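Long-range contact in tail fiber protein (Pseudomonas aeruginosa, PDB 6CL6), which probably serves as the trimeric receptor-binding fiber with which an R2 pyocin, a contractile bactericidal particle, recognises the surface of its target cell: residues T96-S104 with W114-I122. Residues are numbered along the deposited sequence; the frame is centred on the assembly and turned at random.
Sequences TSEMYVRVS and WLPWQRCDI
V101 CG1 meets C120 SG at 3.6 Å, and M99 CG packs on C120 CB, with M99 also touching M99 of both other subunits. On the other side of the sheet, CG and CD of R102 lie over the W117 indole; CG sits 3.5 Å from the centroid of its six-membered ring, a CH-pi contact. The extended chain from CG to NE places the guanidinium between the two indoles, flat on W114 (planes 17° apart) in a cation-pi stack, while CB of S104 packs on the opposite face of W114. N51 and Q88 bind the R102 nitrogens. Toward the polar end, R119 passes beside the Y100 ring and grips D121 side-on in a salt bridge, NE to OD1 at 2.8 Å and NH2 to OD2 at 2.7 Å. D121 OD1 also accepts the M99 N-H at 3.1 Å, from the face opposite R119 NE. E98, which accepts the Y100 hydroxyl at OE1 and forms a salt bridge with R70, stacks over the R119 guanidinium without a hydrogen bond. Paired V101–Q118 backbone bonds define an antiparallel ladder; after a one-residue slip, S104 and W114 form a single bridge. Strand 118-119 is the last of this chain's five-stranded antiparallel sheet, and R119 bonds by its backbone to the second subunit of the trimeric fiber.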
loop_
_atom_site.group_PDB
_atom_site.type_symbol
_atom_site.label_atom_id
_atom_site.label_comp_id
_atom_site.label_asym_id
_atom_site.label_seq_id
_atom_site.Cartn_x
_atom_site.Cartn_y
_atom_site.Cartn_z
ATOM N N THR A 96 54.903 23.915 -8.560
ATOM C CA THR A 96 54.394 22.587 -8.214
ATOM C C THR A 96 55.523 21.574 -8.376
ATOM O O THR A 96 56.581 21.886 -8.937
ATOM C CB THR A 96 53.224 22.170 -9.115
ATOM O OG1 THR A 96 53.705 22.016 -10.450
ATOM C CG2 THR A 96 52.109 23.210 -9.133
ATOM N N SER A 97 55.285 20.345 -7.907
ATOM C CA SER A 97 56.237 19.230 -8.021
ATOM C C SER A 97 55.666 18.242 -9.026
ATOM O O SER A 97 54.764 17.458 -8.693
ATOM C CB SER A 97 56.448 18.526 -6.664
ATOM O OG SER A 97 57.013 19.416 -5.705
ATOM N N GLU A 98 56.169 18.302 -10.264
ATOM C CA GLU A 98 55.660 17.509 -11.367
ATOM C C GLU A 98 56.791 16.861 -12.148
ATOM O O GLU A 98 57.892 17.403 -12.232
ATOM C CB GLU A 98 54.852 18.358 -12.347
ATOM C CG GLU A 98 53.585 18.887 -11.768
ATOM C CD GLU A 98 52.854 19.852 -12.677
ATOM O OE1 GLU A 98 52.887 19.690 -13.917
ATOM O OE2 GLU A 98 52.267 20.803 -12.130
ATOM N N MET A 99 56.472 15.721 -12.775
ATOM C CA MET A 99 57.418 14.986 -13.628
ATOM C C MET A 99 56.725 14.471 -14.875
ATOM O O MET A 99 55.572 14.007 -14.814
ATOM C CB MET A 99 58.020 13.790 -12.874
ATOM C CG MET A 99 58.993 12.941 -13.689
ATOM S SD MET A 99 59.553 11.432 -12.835
ATOM C CE MET A 99 60.491 12.154 -11.506
ATOM N N TYR A 100 57.456 14.524 -15.994
ATOM C CA TYR A 100 57.024 14.054 -17.297
ATOM C C TYR A 100 58.154 13.253 -17.944
ATOM O O TYR A 100 59.327 13.422 -17.606
ATOM C CB TYR A 100 56.636 15.225 -18.231
ATOM C CG TYR A 100 55.486 16.024 -17.694
ATOM C CD1 TYR A 100 55.687 16.973 -16.687
ATOM C CD2 TYR A 100 54.182 15.848 -18.198
ATOM C CE1 TYR A 100 54.628 17.711 -16.174
ATOM C CE2 TYR A 100 53.124 16.593 -17.694
ATOM C CZ TYR A 100 53.360 17.517 -16.672
ATOM O OH TYR A 100 52.323 18.236 -16.134
ATOM N N VAL A 101 57.788 12.409 -18.906
ATOM C CA VAL A 101 58.752 11.620 -19.672
ATOM C C VAL A 101 58.344 11.621 -21.138
ATOM O O VAL A 101 57.144 11.664 -21.473
ATOM C CB VAL A 101 58.861 10.181 -19.109
ATOM C CG1 VAL A 101 57.543 9.421 -19.345
ATOM C CG2 VAL A 101 60.021 9.452 -19.743
ATOM N N ARG A 102 59.355 11.609 -22.026
ATOM C CA ARG A 102 59.102 11.459 -23.474
ATOM C C ARG A 102 60.305 10.790 -24.152
ATOM O O ARG A 102 61.305 10.424 -23.513
ATOM C CB ARG A 102 58.757 12.775 -24.156
ATOM C CG ARG A 102 59.911 13.732 -24.391
ATOM C CD ARG A 102 59.538 14.849 -25.337
ATOM N NE ARG A 102 60.670 15.754 -25.519
ATOM C CZ ARG A 102 60.715 16.734 -26.385
ATOM N NH1 ARG A 102 59.677 16.990 -27.146
ATOM N NH2 ARG A 102 61.801 17.471 -26.475
ATOM N N VAL A 103 60.192 10.608 -25.466
ATOM C CA VAL A 103 61.146 9.800 -26.199
ATOM C C VAL A 103 61.191 10.245 -27.648
ATOM O O VAL A 103 60.175 10.611 -28.246
ATOM C CB VAL A 103 60.818 8.298 -26.062
ATOM C CG1 VAL A 103 59.511 7.995 -26.733
ATOM C CG2 VAL A 103 61.946 7.447 -26.654
ATOM N N SER A 104 62.392 10.226 -28.213
ATOM C CA SER A 104 62.577 10.327 -29.643
ATOM C C SER A 104 63.207 9.032 -30.173
ATOM O O SER A 104 64.273 8.611 -29.710
ATOM C CB SER A 104 63.447 11.517 -30.032
ATOM O OG SER A 104 63.728 11.471 -31.445
ATOM N N TRP A 114 59.874 13.099 -31.999
ATOM C CA TRP A 114 59.544 13.118 -30.582
ATOM C C TRP A 114 58.109 12.665 -30.364
ATOM O O TRP A 114 57.204 13.068 -31.095
ATOM C CB TRP A 114 59.721 14.513 -30.015
ATOM C CG TRP A 114 61.166 14.922 -29.910
ATOM C CD1 TRP A 114 61.867 15.691 -30.797
ATOM C CD2 TRP A 114 62.062 14.567 -28.878
ATOM N NE1 TRP A 114 63.163 15.818 -30.367
ATOM C CE2 TRP A 114 63.307 15.142 -29.187
ATOM C CE3 TRP A 114 61.946 13.797 -27.719
ATOM C CZ2 TRP A 114 64.414 14.983 -28.366
ATOM C CZ3 TRP A 114 63.049 13.641 -26.901
ATOM C CH2 TRP A 114 64.260 14.237 -27.227
ATOM N N LEU A 115 57.909 11.809 -29.386
ATOM C CA LEU A 115 56.541 11.524 -28.971
ATOM C C LEU A 115 56.092 12.549 -27.946
ATOM O O LEU A 115 56.910 13.277 -27.385
ATOM C CB LEU A 115 56.455 10.134 -28.424
ATOM C CG LEU A 115 56.970 9.000 -29.287
ATOM C CD1 LEU A 115 56.673 7.667 -28.620
ATOM C CD2 LEU A 115 56.366 9.066 -30.715
ATOM N N PRO A 116 54.782 12.688 -27.723
ATOM C CA PRO A 116 54.312 13.664 -26.742
ATOM C C PRO A 116 54.747 13.297 -25.335
ATOM O O PRO A 116 54.941 12.126 -24.989
ATOM C CB PRO A 116 52.779 13.600 -26.864
ATOM C CG PRO A 116 52.519 12.934 -28.159
ATOM C CD PRO A 116 53.658 11.993 -28.375
ATOM N N TRP A 117 54.890 14.332 -24.501
ATOM C CA TRP A 117 55.217 14.102 -23.105
ATOM C C TRP A 117 54.110 13.323 -22.400
ATOM O O TRP A 117 52.916 13.564 -22.607
ATOM C CB TRP A 117 55.420 15.441 -22.405
ATOM C CG TRP A 117 56.610 16.183 -22.778
ATOM C CD1 TRP A 117 56.692 17.179 -23.681
ATOM C CD2 TRP A 117 57.929 16.014 -22.238
ATOM N NE1 TRP A 117 57.967 17.656 -23.749
ATOM C CE2 TRP A 117 58.753 16.960 -22.863
ATOM C CE3 TRP A 117 58.485 15.148 -21.306
ATOM C CZ2 TRP A 117 60.093 17.075 -22.589
ATOM C CZ3 TRP A 117 59.836 15.267 -21.019
ATOM C CH2 TRP A 117 60.626 16.220 -21.675
ATOM N N GLN A 118 54.517 12.383 -21.560
ATOM C CA GLN A 118 53.617 11.621 -20.718
ATOM C C GLN A 118 53.869 12.005 -19.266
ATOM O O GLN A 118 55.018 12.122 -18.809
ATOM C CB GLN A 118 53.852 10.126 -20.921
ATOM C CG GLN A 118 53.134 9.177 -19.973
ATOM C CD GLN A 118 51.621 9.203 -20.108
ATOM O OE1 GLN A 118 50.960 10.129 -19.662
ATOM N NE2 GLN A 118 51.079 8.217 -20.792
ATOM N N ARG A 119 52.799 12.202 -18.524
ATOM C CA ARG A 119 52.943 12.618 -17.145
ATOM C C ARG A 119 53.306 11.438 -16.255
ATOM O O ARG A 119 52.770 10.343 -16.417
ATOM C CB ARG A 119 51.637 13.229 -16.618
ATOM C CG ARG A 119 51.822 13.788 -15.248
ATOM C CD ARG A 119 51.074 15.061 -15.085
ATOM N NE ARG A 119 51.179 15.566 -13.723
ATOM C CZ ARG A 119 50.309 16.414 -13.186
ATOM N NH1 ARG A 119 49.280 16.822 -13.911
ATOM N NH2 ARG A 119 50.461 16.842 -11.933
ATOM N N CYS A 120 54.197 11.686 -15.281
ATOM C CA CYS A 120 54.622 10.661 -14.347
ATOM C C CYS A 120 54.067 10.840 -12.948
ATOM O O CYS A 120 53.613 9.865 -12.353
ATOM C CB CYS A 120 56.154 10.619 -14.279
ATOM S SG CYS A 120 56.904 10.155 -15.840
ATOM N N ASP A 121 54.057 12.046 -12.400
ATOM C CA ASP A 121 53.592 12.202 -11.046
ATOM C C ASP A 121 52.077 11.903 -10.976
ATOM O O ASP A 121 51.335 12.080 -11.939
ATOM C CB ASP A 121 53.910 13.591 -10.533
ATOM C CG ASP A 121 53.094 14.675 -11.196
ATOM O OD1 ASP A 121 53.501 15.152 -12.288
ATOM O OD2 ASP A 121 52.037 15.035 -10.645
ATOM N N ILE A 122 51.636 11.430 -9.816
ATOM C CA ILE A 122 50.262 10.934 -9.667
ATOM C C ILE A 122 49.242 12.073 -9.621
ATOM O O ILE A 122 48.011 11.831 -9.515
ATOM C CB ILE A 122 50.147 10.034 -8.416
ATOM C CG1 ILE A 122 50.318 10.834 -7.129
ATOM C CG2 ILE A 122 51.158 8.880 -8.456
ATOM C CD1 ILE A 122 50.067 10.004 -5.870
HETATM O O HOH W 1 52.052 17.441 -8.381
HETATM O O HOH W 2 57.112 15.817 -27.414
#